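Local coordinates for E3 ubiquitin ligase RavN (Legionella pneumophila, PDB 5MIY), which is an E3 ubiquitin ligase, a Legionella effector that presumably promotes the attachment of ubiquitin to host target proteins, at residues N23-L28 with K39-G44. Numbering follows the deposited sequence.
Sequences NTIVYL and KAISSG. With SO4 (sulfate ion), chain D.
Away from its turn, the antiparallel beta hairpin of strands 25-32 and 35-41 is held by two hydrogen-bonded pairs, Ile25 with Ile41 and Tyr27 with Lys39. Each pair exchanges two backbone bonds; the shortest, Lys39 N to Tyr27 O, spans 2.8 Å and is nearly straight at 169°. Val26 and Ala40 form the non-hydrogen-bonded pair between them, where CA-H...O contacts run both ways: Ala40 CA to Ile25 O, and Val26 CA to Lys39 O.

The side chains show how alternation gives a hairpin two different faces. On one, the Tyr27 ring reaches across to strand 39-41. Its CG lies between the backbone N and the carbonyl carbon (chi1 53°), and the ring beyond it receives Lys39 CB over one face in a CH-pi contact, 4.1 Å from the centroid. Ile41 CD1 lies at the ring edge, in its plane, 3.8 Å from Tyr27 CE2, the two side chains crossing at about a right angle. Ile25 CG2 also borders that edge, while Ile25 CB meets Ile41 CG1. The polar ends are held elsewhere, Tyr27 OH by Asp51 and Lys39 NZ by Thr53.

The opposite face carries Val26 and Ala40, with Thr24 CG2 placed 3.8 Å from Ala40 CB; Tyr9 of strand 8-11 packs on both Thr24 and Ala40. Strand 25-32 is an inner strand, and Val26 and Leu28 bond through their backbones to Ile62 and Trp60 on its other side.

Past the Ile25-Ile41 pair the two segments diverge, and a water donates to both Asn23 O and Ser42 O, linking them, while Ile25 CD1 reaches Ser43 CA. One residue further, Gly44 N donates to O2 of a sulfate, probably from the crystallisation liquor, at 2.9 Å.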
loop_
_atom_site.group_PDB
_atom_site.type_symbol
_atom_site.label_atom_id
_atom_site.label_comp_id
_atom_site.label_asym_id
_atom_site.label_seq_id
_atom_site.Cartn_x
_atom_site.Cartn_y
_atom_site.Cartn_z
ATOM N N ASN A 23 8.633 9.528 1.536
ATOM C CA ASN A 23 8.684 9.020 0.170
ATOM C C ASN A 23 8.042 7.644 0.021
ATOM O O ASN A 23 7.908 7.152 -1.108
ATOM C CB ASN A 23 10.137 8.980 -0.317
ATOM C CG ASN A 23 10.758 10.365 -0.388
ATOM O OD1 ASN A 23 10.115 11.318 -0.831
ATOM N ND2 ASN A 23 12.006 10.485 0.059
ATOM N N THR A 24 7.649 7.019 1.127
ATOM C CA THR A 24 6.960 5.736 1.094
ATOM C C THR A 24 5.581 5.882 0.459
ATOM O O THR A 24 4.864 6.856 0.703
ATOM C CB THR A 24 6.824 5.190 2.520
ATOM O OG1 THR A 24 8.121 5.126 3.138
ATOM C CG2 THR A 24 6.169 3.808 2.528
ATOM N N ILE A 25 5.209 4.907 -0.365
ATOM C CA ILE A 25 3.866 4.843 -0.935
ATOM C C ILE A 25 2.971 4.099 0.046
ATOM O O ILE A 25 3.261 2.958 0.422
ATOM C CB ILE A 25 3.873 4.145 -2.304
ATOM C CG1 ILE A 25 4.677 4.955 -3.324
ATOM C CG2 ILE A 25 2.439 3.868 -2.795
ATOM C CD1 ILE A 25 5.204 4.092 -4.469
ATOM N N VAL A 26 1.886 4.747 0.473
ATOM C CA VAL A 26 0.979 4.188 1.464
ATOM C C VAL A 26 -0.444 4.251 0.922
ATOM O O VAL A 26 -0.841 5.244 0.303
ATOM C CB VAL A 26 1.092 4.931 2.817
ATOM C CG1 VAL A 26 0.207 4.271 3.845
ATOM C CG2 VAL A 26 2.547 4.933 3.296
ATOM N N TYR A 27 -1.203 3.181 1.147
ATOM C CA TYR A 27 -2.587 3.106 0.700
ATOM C C TYR A 27 -3.311 2.034 1.502
ATOM O O TYR A 27 -2.687 1.199 2.164
ATOM C CB TYR A 27 -2.691 2.817 -0.808
ATOM C CG TYR A 27 -1.916 1.596 -1.307
ATOM C CD1 TYR A 27 -2.477 0.320 -1.278
ATOM C CD2 TYR A 27 -0.626 1.730 -1.820
ATOM C CE1 TYR A 27 -1.771 -0.795 -1.740
ATOM C CE2 TYR A 27 0.084 0.623 -2.292
ATOM C CZ TYR A 27 -0.482 -0.635 -2.241
ATOM O OH TYR A 27 0.243 -1.722 -2.704
ATOM N N LEU A 28 -4.641 2.076 1.423
ATOM C CA LEU A 28 -5.524 1.102 2.046
ATOM C C LEU A 28 -6.112 0.172 0.991
ATOM O O LEU A 28 -6.469 0.612 -0.107
ATOM C CB LEU A 28 -6.661 1.815 2.789
ATOM C CG LEU A 28 -7.345 1.084 3.934
ATOM C CD1 LEU A 28 -6.457 1.142 5.170
ATOM C CD2 LEU A 28 -8.718 1.716 4.214
ATOM N N LYS A 39 -1.207 -0.757 3.609
ATOM C CA LYS A 39 -0.078 -1.286 2.858
ATOM C C LYS A 39 0.948 -0.189 2.609
ATOM O O LYS A 39 0.602 0.983 2.442
ATOM C CB LYS A 39 -0.525 -1.880 1.512
ATOM C CG LYS A 39 -1.586 -2.961 1.638
ATOM C CD LYS A 39 -1.074 -4.153 2.444
ATOM C CE LYS A 39 -2.083 -5.290 2.426
ATOM N NZ LYS A 39 -1.594 -6.515 3.116
ATOM N N ALA A 40 2.217 -0.580 2.580
ATOM C CA ALA A 40 3.303 0.338 2.274
ATOM C C ALA A 40 4.266 -0.347 1.314
ATOM O O ALA A 40 4.655 -1.497 1.543
ATOM C CB ALA A 40 4.033 0.771 3.544
ATOM N N ILE A 41 4.639 0.348 0.238
ATOM C CA ILE A 41 5.578 -0.189 -0.750
ATOM C C ILE A 41 6.603 0.882 -1.098
ATOM O O ILE A 41 6.343 2.085 -0.975
ATOM C CB ILE A 41 4.859 -0.706 -2.023
ATOM C CG1 ILE A 41 4.189 0.435 -2.802
ATOM C CG2 ILE A 41 3.837 -1.780 -1.659
ATOM C CD1 ILE A 41 3.387 -0.048 -4.030
ATOM N N SER A 42 7.801 0.439 -1.496
ATOM C CA SER A 42 8.852 1.402 -1.801
ATOM C C SER A 42 8.681 2.006 -3.188
ATOM O O SER A 42 9.133 3.130 -3.427
ATOM C CB SER A 42 10.244 0.757 -1.664
ATOM O OG SER A 42 10.393 -0.416 -2.463
ATOM N N SER A 43 8.031 1.290 -4.102
ATOM C CA SER A 43 7.810 1.764 -5.462
ATOM C C SER A 43 6.657 0.967 -6.055
ATOM O O SER A 43 6.239 -0.048 -5.501
ATOM C CB SER A 43 9.061 1.592 -6.329
ATOM O OG SER A 43 9.312 0.213 -6.536
ATOM N N GLY A 44 6.156 1.432 -7.196
ATOM C CA GLY A 44 5.302 0.607 -8.036
ATOM C C GLY A 44 3.854 1.032 -8.172
ATOM O O GLY A 44 3.107 0.364 -8.890
HETATM S S SO4 D . 5.932 4.105 -9.639
HETATM O O1 SO4 D . 5.346 2.924 -10.258
HETATM O O2 SO4 D . 7.034 3.707 -8.769
HETATM O O3 SO4 D . 4.884 4.744 -8.853
HETATM O O4 SO4 D . 6.412 5.036 -10.658
HETATM O O HOH W 1 9.884 4.845 -1.223
#